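Local coordinates for ketosynthase (Streptomyces sp. MSC090213JE08, PDB 6KXD), which probably catalyses the chain-elongating condensation of acyl-ACP with malonyl-ACP as the ketosynthase of a highly reducing type II polyketide synthase, at residues A[290-295]-A[317-322]; A[310-315]-A[389-394]. All blocks are in the same frame, centred on the assembly; numbering follows the deposited sequence.

Contact 1 (A[290-295]-A[317-322])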
loop_
_atom_site.group_PDB
_atom_site.type_symbol
_atom_site.label_atom_id
_atom_site.label_comp_id
_atom_site.label_asym_id
_atom_site.label_seq_id
_atom_site.Cartn_x
_atom_site.Cartn_y
_atom_site.Cartn_z
ATOM N N VAL A 290 9.813 13.226 -21.401
ATOM C CA VAL A 290 11.105 12.685 -21.723
ATOM C C VAL A 290 10.906 11.711 -22.896
ATOM O O VAL A 290 9.932 10.952 -22.885
ATOM C CB VAL A 290 11.690 12.007 -20.469
ATOM C CG1 VAL A 290 12.651 10.886 -20.790
ATOM C CG2 VAL A 290 12.327 13.016 -19.523
ATOM N N GLU A 291 11.812 11.747 -23.896
ATOM C CA GLU A 291 11.769 10.855 -25.082
ATOM C C GLU A 291 12.623 9.619 -24.794
ATOM O O GLU A 291 13.539 9.680 -23.988
ATOM C CB GLU A 291 12.299 11.512 -26.365
ATOM C CG GLU A 291 11.941 12.982 -26.547
ATOM C CD GLU A 291 10.491 13.304 -26.871
ATOM O OE1 GLU A 291 9.695 12.359 -27.110
ATOM O OE2 GLU A 291 10.161 14.511 -26.891
ATOM N N GLN A 292 12.288 8.498 -25.444
ATOM C CA GLN A 292 13.034 7.257 -25.315
ATOM C C GLN A 292 14.546 7.532 -25.448
ATOM O O GLN A 292 15.338 6.964 -24.702
ATOM C CB GLN A 292 12.585 6.242 -26.367
ATOM C CG GLN A 292 11.330 5.469 -25.994
ATOM C CD GLN A 292 10.055 6.011 -26.600
ATOM O OE1 GLN A 292 9.793 7.209 -26.603
ATOM N NE2 GLN A 292 9.208 5.112 -27.070
ATOM N N GLU A 293 14.924 8.402 -26.400
ATOM C CA GLU A 293 16.344 8.781 -26.709
ATOM C C GLU A 293 17.092 9.239 -25.452
ATOM O O GLU A 293 18.271 8.940 -25.299
ATOM C CB GLU A 293 16.438 9.927 -27.729
ATOM C CG GLU A 293 16.103 9.513 -29.153
ATOM C CD GLU A 293 14.613 9.470 -29.437
ATOM O OE1 GLU A 293 14.008 10.550 -29.497
ATOM O OE2 GLU A 293 14.055 8.357 -29.545
ATOM N N GLU A 294 16.413 10.005 -24.590
ATOM C CA GLU A 294 17.084 10.747 -23.525
ATOM C C GLU A 294 17.350 9.844 -22.318
ATOM O O GLU A 294 17.984 10.273 -21.365
ATOM C CB GLU A 294 16.265 11.949 -23.047
ATOM C CG GLU A 294 15.734 12.855 -24.142
ATOM C CD GLU A 294 15.006 14.059 -23.571
ATOM O OE1 GLU A 294 15.644 14.823 -22.831
ATOM O OE2 GLU A 294 13.795 14.204 -23.818
ATOM N N ILE A 295 16.863 8.598 -22.347
ATOM C CA ILE A 295 17.074 7.676 -21.223
ATOM C C ILE A 295 18.474 7.052 -21.324
ATOM O O ILE A 295 18.813 6.376 -22.291
ATOM C CB ILE A 295 15.970 6.607 -21.155
ATOM C CG1 ILE A 295 14.585 7.233 -20.927
ATOM C CG2 ILE A 295 16.343 5.553 -20.115
ATOM C CD1 ILE A 295 14.439 8.037 -19.651
ATOM N N VAL A 317 11.830 -3.355 -25.371
ATOM C CA VAL A 317 12.094 -3.323 -26.809
ATOM C C VAL A 317 10.855 -2.781 -27.542
ATOM O O VAL A 317 10.989 -2.024 -28.507
ATOM C CB VAL A 317 12.536 -4.709 -27.320
ATOM C CG1 VAL A 317 12.593 -4.751 -28.845
ATOM C CG2 VAL A 317 13.865 -5.139 -26.725
ATOM N N ASP A 318 9.642 -3.117 -27.072
ATOM C CA ASP A 318 8.437 -2.519 -27.637
ATOM C C ASP A 318 8.502 -1.000 -27.574
ATOM O O ASP A 318 8.137 -0.336 -28.535
ATOM C CB ASP A 318 7.151 -2.908 -26.916
ATOM C CG ASP A 318 6.631 -4.278 -27.274
ATOM O OD1 ASP A 318 7.165 -4.878 -28.231
ATOM O OD2 ASP A 318 5.696 -4.731 -26.577
ATOM N N VAL A 319 8.916 -0.448 -26.426
ATOM C CA VAL A 319 8.817 0.938 -26.219
ATOM C C VAL A 319 9.965 1.675 -26.921
ATOM O O VAL A 319 9.796 2.787 -27.388
ATOM C CB VAL A 319 8.803 1.272 -24.715
ATOM C CG1 VAL A 319 9.056 2.746 -24.485
ATOM C CG2 VAL A 319 7.499 0.811 -24.076
ATOM N N TYR A 320 11.153 1.091 -26.894
ATOM C CA TYR A 320 12.352 1.810 -27.273
ATOM C C TYR A 320 12.767 1.477 -28.702
ATOM O O TYR A 320 13.684 2.089 -29.196
ATOM C CB TYR A 320 13.502 1.494 -26.315
ATOM C CG TYR A 320 13.383 2.235 -25.011
ATOM C CD1 TYR A 320 13.949 3.491 -24.861
ATOM C CD2 TYR A 320 12.659 1.717 -23.946
ATOM C CE1 TYR A 320 13.824 4.203 -23.683
ATOM C CE2 TYR A 320 12.537 2.412 -22.758
ATOM C CZ TYR A 320 13.115 3.659 -22.626
ATOM O OH TYR A 320 13.018 4.377 -21.473
ATOM N N GLY A 321 12.085 0.508 -29.315
ATOM C CA GLY A 321 12.602 -0.153 -30.505
ATOM C C GLY A 321 13.784 -1.046 -30.165
ATOM O O GLY A 321 14.108 -1.294 -28.985
ATOM N N ASP A 322 14.480 -1.476 -31.215
ATOM C CA ASP A 322 15.382 -2.603 -31.152
ATOM C C ASP A 322 16.785 -2.150 -30.709
ATOM O O ASP A 322 17.657 -3.004 -30.477
ATOM C CB ASP A 322 15.275 -3.381 -32.469
ATOM C CG ASP A 322 13.865 -3.932 -32.694
ATOM O OD1 ASP A 322 13.264 -4.426 -31.728
ATOM O OD2 ASP A 322 13.372 -3.874 -33.842
#

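Contact 2 (A[310-315]-A[389-394])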
loop_
_atom_site.group_PDB
_atom_site.type_symbol
_atom_site.label_atom_id
_atom_site.label_comp_id
_atom_site.label_asym_id
_atom_site.label_seq_id
_atom_site.Cartn_x
_atom_site.Cartn_y
_atom_site.Cartn_z
ATOM N N LYS A 310 12.242 -12.170 -19.697
ATOM C CA LYS A 310 11.937 -12.202 -21.142
ATOM C C LYS A 310 10.772 -11.245 -21.415
ATOM O O LYS A 310 10.804 -10.454 -22.360
ATOM C CB LYS A 310 11.730 -13.625 -21.664
ATOM C CG LYS A 310 10.595 -14.419 -21.044
ATOM C CD LYS A 310 10.115 -15.604 -21.887
ATOM C CE LYS A 310 8.728 -16.073 -21.476
ATOM N NZ LYS A 310 8.440 -17.449 -21.948
ATOM N N THR A 311 9.796 -11.202 -20.505
ATOM C CA THR A 311 8.652 -10.239 -20.675
ATOM C C THR A 311 9.102 -8.777 -20.559
ATOM O O THR A 311 8.755 -7.879 -21.345
ATOM C CB THR A 311 7.540 -10.573 -19.681
ATOM O OG1 THR A 311 7.252 -11.947 -19.847
ATOM C CG2 THR A 311 6.297 -9.756 -19.925
ATOM N N GLU A 312 9.876 -8.472 -19.519
ATOM C CA GLU A 312 10.269 -7.126 -19.329
ATOM C C GLU A 312 11.141 -6.619 -20.496
ATOM O O GLU A 312 11.024 -5.505 -20.940
ATOM C CB GLU A 312 11.041 -7.030 -18.031
ATOM C CG GLU A 312 11.341 -5.613 -17.717
ATOM C CD GLU A 312 11.937 -5.347 -16.351
ATOM O OE1 GLU A 312 11.952 -4.167 -15.980
ATOM O OE2 GLU A 312 12.383 -6.302 -15.696
ATOM N N SER A 313 12.053 -7.480 -20.962
ATOM C CA SER A 313 12.877 -7.173 -22.092
ATOM C C SER A 313 11.995 -6.832 -23.308
ATOM O O SER A 313 12.234 -5.864 -23.996
ATOM C CB SER A 313 13.777 -8.340 -22.404
ATOM O OG SER A 313 14.534 -8.023 -23.535
ATOM N N ALA A 314 10.997 -7.679 -23.538
ATOM C CA ALA A 314 10.100 -7.519 -24.672
ATOM C C ALA A 314 9.400 -6.161 -24.572
ATOM O O ALA A 314 9.208 -5.505 -25.561
ATOM C CB ALA A 314 9.112 -8.658 -24.724
ATOM N N ALA A 315 9.020 -5.746 -23.344
ATOM C CA ALA A 315 8.286 -4.522 -23.171
ATOM C C ALA A 315 9.190 -3.334 -23.457
ATOM O O ALA A 315 8.764 -2.308 -24.029
ATOM C CB ALA A 315 7.721 -4.466 -21.763
ATOM N N GLN A 389 15.440 5.505 -15.914
ATOM C CA GLN A 389 14.153 4.851 -15.711
ATOM C C GLN A 389 14.342 3.706 -14.706
ATOM O O GLN A 389 15.238 2.892 -14.800
ATOM C CB GLN A 389 13.592 4.404 -17.056
ATOM C CG GLN A 389 12.391 3.484 -16.952
ATOM C CD GLN A 389 11.960 3.053 -18.333
ATOM O OE1 GLN A 389 11.987 3.836 -19.276
ATOM N NE2 GLN A 389 11.562 1.807 -18.465
ATOM N N ASN A 390 13.479 3.688 -13.695
ATOM C CA ASN A 390 13.464 2.613 -12.756
ATOM C C ASN A 390 12.131 1.883 -12.862
ATOM O O ASN A 390 11.101 2.449 -12.518
ATOM C CB ASN A 390 13.630 3.157 -11.339
ATOM C CG ASN A 390 13.731 2.095 -10.270
ATOM O OD1 ASN A 390 14.540 1.162 -10.390
ATOM N ND2 ASN A 390 12.954 2.263 -9.201
ATOM N N ASN A 391 12.201 0.618 -13.277
ATOM C CA ASN A 391 11.094 -0.207 -13.518
ATOM C C ASN A 391 10.753 -1.013 -12.274
ATOM O O ASN A 391 11.603 -1.408 -11.471
ATOM C CB ASN A 391 11.320 -1.244 -14.613
ATOM C CG ASN A 391 11.376 -0.665 -16.008
ATOM O OD1 ASN A 391 11.251 0.538 -16.215
ATOM N ND2 ASN A 391 11.557 -1.541 -16.980
ATOM N N SER A 392 9.468 -1.352 -12.190
ATOM C CA SER A 392 9.040 -2.239 -11.185
ATOM C C SER A 392 7.699 -2.797 -11.625
ATOM O O SER A 392 6.909 -2.093 -12.250
ATOM C CB SER A 392 8.974 -1.567 -9.842
ATOM O OG SER A 392 7.813 -0.749 -9.764
ATOM N N SER A 393 7.541 -4.095 -11.377
ATOM C CA SER A 393 6.365 -4.836 -11.672
ATOM C C SER A 393 6.110 -5.677 -10.439
ATOM O O SER A 393 7.038 -5.930 -9.672
ATOM C CB SER A 393 6.507 -5.694 -12.902
ATOM O OG SER A 393 6.685 -4.872 -14.036
ATOM N N ALA A 394 4.848 -5.986 -10.199
ATOM C CA ALA A 394 4.494 -6.727 -9.041
ATOM C C ALA A 394 3.391 -7.690 -9.422
ATOM O O ALA A 394 2.809 -7.572 -10.492
ATOM C CB ALA A 394 4.087 -5.788 -7.924
HETATM O O HOH W 1 8.880 -3.743 -15.158
#

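Contact 1 (A[290-295]-A[317-322])
Gln292, at the start of the short 3-10 turn 292-294, lies with its CA 5.8 Å from the CA of Tyr320, the last residue of helix 306-320, just before Gly321 leaves the helix with positive phi. CG of Gln292 lies over one face of the tyrosine ring, 3.8 Å from its centroid, a CH-pi contact displaced toward the rim. At the ring edge, and in its plane, the backbone O of Gln292 stands 3.3 Å from CE1 of Tyr320. A bend at chi2 (98°) carries the Gln292 amide toward Val319 O, a carbonyl of the last helical turn, which NE2 meets; amide and ring planes are nearly perpendicular. That hydrogen bond is modelled at 2.4 Å, so short that its exact length is doubtful. Ile295 crosses the phenol end at about a right angle, its CG1 3.3 Å from Tyr320 OH, and the hydroxyl itself is probably hydrogen-bonded to Gln389 OE1. The contact thus clips the loop leading into strand 297-299 onto the C-terminal end of helix 306-320. Helix 274-288 packs against Gln292, Ile295 and Val319, while Ile387 of strand 387-394 meets Ile295 and Pro325 meets both Ile295 and Tyr320.

Contact 2 (A[310-315]-A[389-394])
Glu312 reaches from helix 306-320 to Asn391 on strand 387-394, and one buried hydrogen bond between their side chains carries the contact. With CG anti to the backbone N (chi1 -174°) and the rest of the chain extended, the glutamate spans a gap that leaves even the nearest CA atoms, those of Glu312 and Ser393, 8.9 Å apart. Asn391 ND2 gives its hydrogen to Glu312 OE1 over 2.8 Å, at an N-H...O angle of 167°. The oxygen receives it on its anti lone pair and lies almost in the plane of the asparagine amide, and the two flat groups are turned only 30° apart. This is the close-fitting part: OE1 also sits 3.3 Å from Asn391 CB. The amide is gripped at its other end too, where Gln389 NE2 donates to Asn391 OD1 at 2.6 Å, in the carbonyl plane and on a lone pair; this fixes which way round the amide lies. Toward Ser393 the fit is looser, and a water fills in: it donates to Ser393 OG at 2.7 Å but only weakly to Glu312 OE1, at 3.2 Å. With an alanine here at Asn391, which has neither amide atom, Gln389 NE2 would probably be left without this acceptor and the glutamate carboxylate held less firmly on the strand side. OE1 also accepts from His301 N, and OE2 from Gly302 N and Asn308 ND2. His301 and Gly302 open the His-Gly-Thr-Gly-Thr sequence, which in related ketosynthases carries an active-site histidine. Donors from strand, loop and helix thus converge on one buried carboxylate, a chemistry that holds the Glu312 group firmly oriented and is consistent with fixing the path of the loop after strand 297-299.

In the fold
The two contacts lie with their centres 13 Å apart on the same side of the chain's centre and share helix 306-320: contact 2 uses its middle, contact 1 its C-terminal end. Along the sequence their segments alternate, 290-295, 310-315, 317-322, then 389-394. The probable Tyr320-Gln389 bond joins them, so the polar chain from Glu312 through Asn391 and Gln389 runs on to the helix end. The shared helix crosses over between parallel strands 297-299 and 326-328, while 387-394 pairs with 297-299 in the same mixed sheet. In this thiolase-like fold, contact 2 ties the middle of the crossover helix to strand 387-394 of the sheet, and contact 1 ties its C-terminal end to the loop leading into strand 297-299.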